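Local coordinates for protein beta 1-3 glucanase (Clostridium beijerinckii NCIMB 8052, PDB 5H4E) that probably hydrolyses beta-1,3-glucans, as a glycoside hydrolase of family GH64, at residues Phe40-Val43 with Leu49-Met52. Sequence-based numbering, arbitrary orientation.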
ATOM      1  N   PHE A  40     -13.401  -7.645 -12.569  1.00 31.79           N
ATOM      2  CA  PHE A  40     -12.400  -8.212 -11.680  1.00 28.06           C
ATOM      3  C   PHE A  40     -12.021  -9.589 -12.181  1.00 26.38           C
ATOM      4  O   PHE A  40     -12.874 -10.383 -12.574  1.00 27.49           O
ATOM      5  CB  PHE A  40     -12.900  -8.278 -10.232  1.00 25.10           C
ATOM      6  CG  PHE A  40     -12.620  -7.035  -9.445  1.00 29.72           C
ATOM      7  CD1 PHE A  40     -11.412  -6.880  -8.772  1.00 26.57           C
ATOM      8  CD2 PHE A  40     -13.556  -6.012  -9.382  1.00 31.43           C
ATOM      9  CE1 PHE A  40     -11.151  -5.729  -8.050  1.00 32.26           C
ATOM     10  CE2 PHE A  40     -13.301  -4.857  -8.659  1.00 33.51           C
ATOM     11  CZ  PHE A  40     -12.096  -4.716  -7.994  1.00 32.58           C
ATOM     12  N   VAL A  41     -10.722  -9.866 -12.164  1.00 24.34           N
ATOM     13  CA  VAL A  41     -10.165 -11.073 -12.740  1.00 21.97           C
ATOM     14  C   VAL A  41      -9.119 -11.685 -11.827  1.00 23.20           C
ATOM     15  O   VAL A  41      -8.569 -11.011 -10.945  1.00 20.46           O
ATOM     16  CB  VAL A  41      -9.500 -10.786 -14.108  1.00 21.89           C
ATOM     17  CG1 VAL A  41     -10.520 -10.254 -15.094  1.00 23.51           C
ATOM     18  CG2 VAL A  41      -8.358  -9.764 -13.941  1.00 22.87           C
ATOM     19  N   HIS A  42      -8.847 -12.960 -12.038  1.00 18.81           N
ATOM     20  CA  HIS A  42      -7.643 -13.571 -11.497  1.00 18.01           C
ATOM     21  C   HIS A  42      -6.837 -14.083 -12.674  1.00 23.13           C
ATOM     22  O   HIS A  42      -7.398 -14.459 -13.710  1.00 21.74           O
ATOM     23  CB  HIS A  42      -7.969 -14.704 -10.529  1.00 21.08           C
ATOM     24  CG  HIS A  42      -8.798 -15.791 -11.136  1.00 23.39           C
ATOM     25  ND1 HIS A  42      -8.283 -17.024 -11.470  1.00 25.99           N
ATOM     26  CD2 HIS A  42     -10.113 -15.828 -11.461  1.00 27.99           C
ATOM     27  CE1 HIS A  42      -9.244 -17.774 -11.979  1.00 26.28           C
ATOM     28  NE2 HIS A  42     -10.362 -17.073 -11.985  1.00 26.50           N
ATOM     29  N   VAL A  43      -5.522 -14.088 -12.519  1.00 20.03           N
ATOM     30  CA  VAL A  43      -4.630 -14.484 -13.598  1.00 20.55           C
ATOM     31  C   VAL A  43      -4.350 -15.974 -13.513  1.00 20.78           C
ATOM     32  O   VAL A  43      -3.949 -16.475 -12.456  1.00 23.65           O
ATOM     33  CB  VAL A  43      -3.299 -13.705 -13.535  1.00 22.15           C
ATOM     34  CG1 VAL A  43      -2.453 -13.994 -14.759  1.00 18.55           C
ATOM     35  CG2 VAL A  43      -3.569 -12.235 -13.393  1.00 16.97           C
ATOM     36  N   LEU A  49      -6.520 -13.295 -18.293  1.00 19.31           N
ATOM     37  CA  LEU A  49      -7.320 -12.621 -17.270  1.00 20.17           C
ATOM     38  C   LEU A  49      -8.697 -13.285 -17.195  1.00 21.05           C
ATOM     39  O   LEU A  49      -9.585 -12.951 -17.966  1.00 19.02           O
ATOM     40  CB  LEU A  49      -7.454 -11.128 -17.564  1.00 18.28           C
ATOM     41  CG  LEU A  49      -6.137 -10.358 -17.658  1.00 20.75           C
ATOM     42  CD1 LEU A  49      -6.395  -8.860 -17.741  1.00 21.15           C
ATOM     43  CD2 LEU A  49      -5.218 -10.696 -16.485  1.00 18.55           C
ATOM     44  N   ILE A  50      -8.861 -14.223 -16.265  1.00 21.43           N
ATOM     45  CA  ILE A  50     -10.133 -14.947 -16.124  1.00 22.24           C
ATOM     46  C   ILE A  50     -11.100 -14.176 -15.237  1.00 27.29           C
ATOM     47  O   ILE A  50     -10.797 -13.926 -14.067  1.00 25.68           O
ATOM     48  CB  ILE A  50      -9.948 -16.339 -15.513  1.00 21.89           C
ATOM     49  CG1 ILE A  50      -8.798 -17.088 -16.185  1.00 26.83           C
ATOM     50  CG2 ILE A  50     -11.240 -17.133 -15.625  1.00 21.87           C
ATOM     51  CD1 ILE A  50      -9.020 -17.329 -17.677  1.00 23.15           C
ATOM     52  N   PRO A  51     -12.271 -13.804 -15.777  1.00 25.51           N
ATOM     53  CA  PRO A  51     -13.254 -13.062 -14.973  1.00 26.29           C
ATOM     54  C   PRO A  51     -13.607 -13.774 -13.675  1.00 25.33           C
ATOM     55  O   PRO A  51     -13.811 -14.987 -13.685  1.00 23.81           O
ATOM     56  CB  PRO A  51     -14.476 -12.987 -15.894  1.00 25.93           C
ATOM     57  CG  PRO A  51     -13.894 -13.080 -17.276  1.00 26.20           C
ATOM     58  CD  PRO A  51     -12.762 -14.058 -17.143  1.00 25.13           C
ATOM     59  N   MET A  52     -13.647 -13.042 -12.565  1.00 27.07           N
ATOM     60  CA  MET A  52     -14.165 -13.633 -11.342  1.00 31.34           C
ATOM     61  C   MET A  52     -15.669 -13.830 -11.474  1.00 32.20           C
ATOM     62  O   MET A  52     -16.382 -12.963 -11.987  1.00 33.05           O
ATOM     63  CB  MET A  52     -13.872 -12.763 -10.121  1.00 32.50           C
ATOM     64  CG  MET A  52     -12.411 -12.623  -9.763  1.00 28.66           C
ATOM     65  SD  MET A  52     -12.275 -11.686  -8.230  1.00 26.29           S
ATOM     66  CE  MET A  52     -10.528 -11.288  -8.252  1.00 23.35           C
TER
HETATM   67  O   HOH W   1     -15.665 -10.333 -12.852  1.00 34.23           O
HETATM   68  O   HOH W   2     -12.922 -17.785 -12.402  1.00 26.62           O
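The imidazole of H42 lies over I50, with I50 CB beneath one face, 3.6 Å from H42 NE2, in an off-centre CH-pi contact. A chi1 of 58° sets CG of H42 between its own N and C, turning the imidazole toward I50. A polar aromatic suits this half-exposed place: Y77 stacks on the ring, while a water in the ring plane hydrogen-bonds to H42 NE2 at 2.7 Å and donates to P51 O. On the face of V43 and L49 aliphatic groups meet. V43 and L49 run side by side, CG2 of V43 being 3.8 Å from CD2 of L49, and V41 slants against L49 through CG2; branched, apolar valine suits these buried strand positions. I92 of strand 86-92 packs on V43 and L49. The two strands form an antiparallel beta hairpin at the margin of a larger sheet, where 40-43 also pairs with 26-33. H42 and I50 are its hydrogen-bonded pair, each N donating to the other's O. P51, having no N-H to give, fits the non-hydrogen-bonded site opposite V41. Beyond it, M52 N donates almost straight (176°) to F40 O, 2.8 Å away. The unbranched side chain of M52, extended beyond CG, runs along 40-43, its SD 4.0 Å from F40 CB.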